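PDB 7LT2: cyclic GMP-AMP synthase-like receptor from Tribolium castaneum, which senses double-stranded RNA in innate immunity and makes the cyclic dinucleotide 2',3'-cGAMP from ATP and GTP. Local coordinates for residues Leu76-Ile79 with Pro80-Ala83; Asn341-Ser344 with Asn345-Tyr349; Glu359-Ala362 with Lys363-Thr367. All coordinates share one frame; numbering follows the deposited sequence.

Contact 1: residues Leu76-Ile79 with Pro80-Ala83; sequences LLHI and PIYA
His78 and Ile81 meet where the chain leaves strand 70-77 and enters a short 3-10 turn. From CB the imidazole of His78 swings to lie beside its own carbonyl carbon, with CG anti to the backbone N (chi1 178°), and this carries the ring forward along the chain. On the ring, ND1 is hydrogen-bonded to the carbonyl oxygen of Val199 on the neighbouring strand. CE1 and NE2 reach Ile81, with His78 NE2 3.9 Å from Ile81 CG2, a methyl that comes to the ring edge near its plane. NE2 also bonds a water lying in the ring plane, at 3.2 Å, and the same water accepts from Ile81 N at 3.0 Å. Ile79 works apart from this polar bridge: its CG2 lies against Pro80 CD at 3.8 Å and approaches Ala83 CB at 4.2 Å. The turn itself is closed by Ala83 N, which donates to Pro80 O at 3.0 Å. Trp106 of helix 103-107 packs on Pro80 and Ala83, while Ile79 touches Phe198 and Leu129. The imidazole thus uses both nitrogens, one fixed to the sheet and one holding, through water, the first NH of the 3-10 turn, while the adjoining contacts are apolar.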
# COMPACT_ATOMS: atom_id res chain seq x y z
N LEU A 76 1.16 -13.13 -3.42
CA LEU A 76 0.70 -13.92 -2.28
C LEU A 76 1.01 -15.40 -2.51
O LEU A 76 0.43 -16.04 -3.40
CB LEU A 76 -0.80 -13.70 -2.04
CG LEU A 76 -1.24 -12.24 -1.88
CD1 LEU A 76 -2.66 -12.17 -1.34
CD2 LEU A 76 -0.30 -11.45 -0.98
N LEU A 77 1.92 -15.93 -1.71
CA LEU A 77 2.29 -17.34 -1.71
C LEU A 77 1.56 -18.04 -0.57
O LEU A 77 1.31 -17.45 0.48
CB LEU A 77 3.81 -17.48 -1.53
CG LEU A 77 4.65 -16.51 -2.35
CD1 LEU A 77 6.10 -16.50 -1.89
CD2 LEU A 77 4.56 -16.86 -3.83
N HIS A 78 1.20 -19.30 -0.79
CA HIS A 78 0.43 -20.04 0.20
C HIS A 78 1.13 -21.34 0.55
O HIS A 78 1.37 -22.17 -0.33
CB HIS A 78 -0.99 -20.34 -0.29
CG HIS A 78 -1.80 -21.13 0.70
ND1 HIS A 78 -2.19 -20.62 1.92
CD2 HIS A 78 -2.26 -22.40 0.65
CE1 HIS A 78 -2.87 -21.55 2.58
NE2 HIS A 78 -2.92 -22.63 1.83
N ILE A 79 1.47 -21.49 1.82
CA ILE A 79 2.05 -22.74 2.33
C ILE A 79 0.92 -23.74 2.53
O ILE A 79 -0.05 -23.44 3.23
CB ILE A 79 2.78 -22.48 3.64
CG1 ILE A 79 3.94 -21.50 3.43
CG2 ILE A 79 3.27 -23.81 4.24
CD1 ILE A 79 4.56 -21.01 4.71
N PRO A 80 1.01 -24.93 1.93
CA PRO A 80 -0.04 -25.95 2.14
C PRO A 80 -0.29 -26.19 3.62
O PRO A 80 0.65 -26.38 4.41
CB PRO A 80 0.54 -27.19 1.45
CG PRO A 80 1.42 -26.61 0.37
CD PRO A 80 2.04 -25.39 0.99
N ILE A 81 -1.57 -26.18 4.01
CA ILE A 81 -1.91 -26.30 5.42
C ILE A 81 -1.49 -27.64 5.99
O ILE A 81 -1.32 -27.77 7.21
CB ILE A 81 -3.42 -26.07 5.65
CG1 ILE A 81 -4.23 -27.26 5.14
CG2 ILE A 81 -3.88 -24.79 4.96
CD1 ILE A 81 -5.72 -27.14 5.40
N TYR A 82 -1.29 -28.65 5.14
CA TYR A 82 -0.83 -29.95 5.62
C TYR A 82 0.52 -29.84 6.32
O TYR A 82 0.80 -30.61 7.24
CB TYR A 82 -0.77 -30.95 4.47
CG TYR A 82 -0.70 -32.41 4.88
CD1 TYR A 82 0.53 -33.03 5.06
CD2 TYR A 82 -1.85 -33.16 5.08
CE1 TYR A 82 0.60 -34.37 5.44
CE2 TYR A 82 -1.79 -34.49 5.45
CZ TYR A 82 -0.56 -35.09 5.63
OH TYR A 82 -0.48 -36.42 6.00
N ALA A 83 1.35 -28.89 5.90
CA ALA A 83 2.64 -28.64 6.55
C ALA A 83 2.50 -27.99 7.91
O ALA A 83 3.51 -27.77 8.58
CB ALA A 83 3.52 -27.77 5.65
O HOH W 1 -3.50 -25.78 1.72

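Contact 2: residues Asn341-Ser344 with Asn345-Tyr349; sequences NNIS and NRIGY
Asn341-Ser344 and Asn345-Tyr349 make a local contact between successive turns of helix 337-354, within the Mab-21 HhH/H2TH-like domain. Four i to i+4 backbone bonds join the turns, from Asn345 N to Asn341 O through Gly348 N to Ser344 O, all 2.9 to 3.0 Å long. On the buried side Ile343 and Ile347 lie next to each other and point the same way. The touch is made by the branch methyl of one and the chain end of the other, Ile343 CG2 to Ile347 CD1 at 3.8 Å. With CG1 of Ile347 beside its backbone N (chi1 -61°), the end of that chain folds back over the preceding turn, CG1 lying 3.2 Å from Ile343 O. The exposed side is polar and hydrated. A water donates to Asn342 OD1 at 2.8 Å; its link to Asn345 ND2 is doubtfully short. Asn345 OD1 accepts at 2.9 Å from a second water, which also bonds Ser344 OG, 2.7 Å away, at the margin of the packed side, where this hydroxyl turns to its strongest partner, Asn313 OD1 on helix 301-318. Ile347 packs on Leu309 and Tyr312 of the same helix, and Ile343 on His273 and Ile276 of a loop. Apolar side chains four residues apart on the packed side, with hydrated asparagines on the other, are the pattern of an amphipathic surface helix, here lying on the helical bundle of the domain.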
# COMPACT_ATOMS: atom_id res chain seq x y z
N ASN A 341 4.09 18.76 18.88
CA ASN A 341 3.53 20.01 19.38
C ASN A 341 3.50 21.08 18.29
O ASN A 341 2.48 21.76 18.10
CB ASN A 341 4.32 20.51 20.59
CG ASN A 341 4.03 19.72 21.85
OD1 ASN A 341 3.06 18.97 21.93
ND2 ASN A 341 4.89 19.88 22.86
N ASN A 342 4.60 21.23 17.55
CA ASN A 342 4.65 22.24 16.50
C ASN A 342 3.64 21.93 15.40
O ASN A 342 2.98 22.84 14.89
CB ASN A 342 6.06 22.32 15.90
CG ASN A 342 7.07 22.92 16.87
OD1 ASN A 342 6.71 23.61 17.82
ND2 ASN A 342 8.34 22.66 16.61
N ILE A 343 3.52 20.66 15.01
CA ILE A 343 2.58 20.31 13.95
C ILE A 343 1.14 20.56 14.41
O ILE A 343 0.33 21.11 13.66
CB ILE A 343 2.80 18.86 13.49
CG1 ILE A 343 4.17 18.73 12.82
CG2 ILE A 343 1.71 18.43 12.51
CD1 ILE A 343 4.57 17.31 12.51
N SER A 344 0.82 20.16 15.64
CA SER A 344 -0.53 20.41 16.16
C SER A 344 -0.84 21.90 16.24
O SER A 344 -1.96 22.32 15.95
CB SER A 344 -0.69 19.74 17.53
OG SER A 344 -2.00 19.97 18.03
N ASN A 345 0.15 22.71 16.64
CA ASN A 345 -0.06 24.16 16.67
C ASN A 345 -0.27 24.72 15.27
O ASN A 345 -1.12 25.60 15.07
CB ASN A 345 1.12 24.85 17.35
CG ASN A 345 1.19 24.56 18.84
OD1 ASN A 345 0.20 24.17 19.47
ND2 ASN A 345 2.37 24.75 19.42
N ARG A 346 0.50 24.23 14.30
CA ARG A 346 0.29 24.58 12.89
C ARG A 346 -1.15 24.33 12.47
O ARG A 346 -1.82 25.21 11.93
CB ARG A 346 1.21 23.74 12.01
CG ARG A 346 2.49 24.39 11.53
CD ARG A 346 2.98 23.56 10.35
NE ARG A 346 4.39 23.75 10.04
CZ ARG A 346 4.83 24.44 9.00
NH1 ARG A 346 4.01 25.07 8.18
NH2 ARG A 346 6.14 24.50 8.78
N ILE A 347 -1.63 23.10 12.69
CA ILE A 347 -2.95 22.71 12.22
C ILE A 347 -4.03 23.52 12.94
O ILE A 347 -5.02 23.92 12.32
CB ILE A 347 -3.14 21.20 12.42
CG1 ILE A 347 -2.09 20.43 11.60
CG2 ILE A 347 -4.54 20.77 12.04
CD1 ILE A 347 -2.03 18.96 11.92
N GLY A 348 -3.84 23.79 14.23
CA GLY A 348 -4.79 24.61 14.95
C GLY A 348 -4.91 26.01 14.37
O GLY A 348 -6.02 26.54 14.24
N TYR A 349 -3.78 26.62 14.01
CA TYR A 349 -3.83 27.91 13.34
C TYR A 349 -4.60 27.83 12.03
O TYR A 349 -5.39 28.73 11.71
CB TYR A 349 -2.41 28.43 13.07
CG TYR A 349 -2.34 29.29 11.82
CD1 TYR A 349 -2.76 30.61 11.83
CD2 TYR A 349 -1.86 28.76 10.62
CE1 TYR A 349 -2.71 31.39 10.68
CE2 TYR A 349 -1.81 29.53 9.47
CZ TYR A 349 -2.23 30.84 9.51
OH TYR A 349 -2.17 31.61 8.36
O HOH W 2 4.69 25.24 18.76
O HOH W 3 -1.73 22.00 19.81

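Contact 3: residues Glu359-Ala362 with Lys363-Thr367; sequences ENIA and KHLLT
Lys363 reaches back to Asn360 near the start of helix 361-365. Its chain, fully extended beyond CG, passes obliquely across the asparagine, and NZ donates to Asn360 OD1 at 3.0 Å, tilted 28° from the carbonyl plane. Glu359 OE2 is 5.8 Å from Lys363 NZ, too far for a salt bridge, though its charge may still attract the ammonium. The backbone bonds from Lys363 N and His364 N to Asn360 O are both weak. His364 N also bonds Ile361 O at 3.0 Å, coming from above the carbonyl plane. The His364 ring, with CG beside the backbone N (chi1 -66°), brings CD2 to 3.1 Å from Asn360 O in an oblique approach. Asp353 of the preceding helix engages both side chains, its OD2 bonding His364 NE2, which probably fixes the rotation of the imidazole, and its main-chain oxygen bonding Asn360 ND2. Leu365 N makes the regular i to i+4 bond to the same Ile361 O, at 3.0 Å, so this oxygen takes two donors; the Leu365 side chain runs alongside Ile361, CD2 to Ile361 CG2 at 3.7 Å. Leu366 N still bonds Ala362 O at 3.1 Å, although Leu366 is the first residue to leave helical geometry; its CD1 comes only loosely to Ala362 CB, at 4.4 Å. Thr367 then N-caps the next helix. Around this short helix, helix 337-354 meets Ile361 and His364 through Ile354, helix 5-13 covers Ile361, Ala362 and Leu366, helix 258-272 packs on Leu365 through Leu264, and Tyr371 and Tyr374 of helix 368-375 lie against Ala362.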
# COMPACT_ATOMS: atom_id res chain seq x y z
N GLU A 359 -12.83 30.27 1.71
CA GLU A 359 -11.98 30.75 0.62
C GLU A 359 -10.50 30.74 1.00
O GLU A 359 -9.66 30.88 0.10
CB GLU A 359 -12.40 32.16 0.20
CG GLU A 359 -12.00 33.27 1.17
CD GLU A 359 -12.95 33.40 2.34
OE1 GLU A 359 -13.87 32.57 2.48
OE2 GLU A 359 -12.78 34.36 3.13
N ASN A 360 -10.17 30.58 2.28
CA ASN A 360 -8.78 30.46 2.70
C ASN A 360 -8.25 29.03 2.62
O ASN A 360 -7.04 28.84 2.77
CB ASN A 360 -8.62 30.96 4.14
CG ASN A 360 -8.81 32.46 4.26
OD1 ASN A 360 -8.81 33.18 3.26
ND2 ASN A 360 -8.98 32.94 5.48
N ILE A 361 -9.11 28.04 2.38
CA ILE A 361 -8.64 26.65 2.37
C ILE A 361 -7.60 26.44 1.28
O ILE A 361 -6.53 25.86 1.52
CB ILE A 361 -9.82 25.68 2.20
CG1 ILE A 361 -10.76 25.76 3.40
CG2 ILE A 361 -9.32 24.26 2.01
CD1 ILE A 361 -12.05 24.95 3.22
N ALA A 362 -7.89 26.91 0.07
CA ALA A 362 -6.96 26.74 -1.05
C ALA A 362 -5.63 27.41 -0.78
O ALA A 362 -4.59 26.95 -1.27
CB ALA A 362 -7.57 27.28 -2.34
N LYS A 363 -5.63 28.50 -0.01
CA LYS A 363 -4.39 29.19 0.31
C LYS A 363 -3.47 28.32 1.17
O LYS A 363 -2.25 28.44 1.08
CB LYS A 363 -4.68 30.51 1.01
CG LYS A 363 -5.58 31.44 0.22
CD LYS A 363 -5.97 32.66 1.05
CE LYS A 363 -6.94 33.55 0.30
NZ LYS A 363 -7.36 34.73 1.12
N HIS A 364 -4.05 27.45 2.00
CA HIS A 364 -3.25 26.56 2.84
C HIS A 364 -2.93 25.24 2.15
O HIS A 364 -1.88 24.65 2.42
CB HIS A 364 -3.98 26.26 4.15
CG HIS A 364 -4.14 27.45 5.04
ND1 HIS A 364 -3.15 27.88 5.89
CD2 HIS A 364 -5.19 28.29 5.22
CE1 HIS A 364 -3.57 28.95 6.55
NE2 HIS A 364 -4.80 29.21 6.16
N LEU A 365 -3.80 24.77 1.27
CA LEU A 365 -3.59 23.47 0.63
C LEU A 365 -2.59 23.54 -0.51
O LEU A 365 -1.83 22.59 -0.72
CB LEU A 365 -4.92 22.91 0.13
CG LEU A 365 -5.74 22.04 1.10
CD1 LEU A 365 -5.91 22.71 2.45
CD2 LEU A 365 -7.09 21.74 0.48
N LEU A 366 -2.57 24.65 -1.25
CA LEU A 366 -1.79 24.76 -2.47
C LEU A 366 -0.50 25.53 -2.22
O LEU A 366 -0.45 26.46 -1.41
CB LEU A 366 -2.60 25.45 -3.57
CG LEU A 366 -3.93 24.79 -3.91
CD1 LEU A 366 -4.63 25.52 -5.05
CD2 LEU A 366 -3.72 23.32 -4.27
N THR A 367 0.56 25.13 -2.93
CA THR A 367 1.74 25.97 -3.01
C THR A 367 1.37 27.28 -3.69
O THR A 367 0.32 27.40 -4.34
CB THR A 367 2.85 25.26 -3.79
OG1 THR A 367 2.46 25.11 -5.16
CG2 THR A 367 3.12 23.88 -3.21

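In the fold
Contact 1 stands apart from the other two: its centre is about 48 Å from that of contact 2 and about 51 Å from that of contact 3, on the opposite side of the chain's centre. It belongs to the nucleotidyltransferase domain, where strand 70-77 carries Glu70 and Asp72, the probable catalytic metal ligands, but it lies at the far end of that strand. Contacts 2 and 3, on successive helices, touch directly through the rings of Tyr349 and His364, with Tyr349 CE2 3.5 Å from His364 CE1 and planes about 70° apart. Neither touches the residues that probably bind ATP: the Ile347 side chain is about 8 Å from that of Ile281, and the Leu365 side chain about 9 Å from that of Lys266.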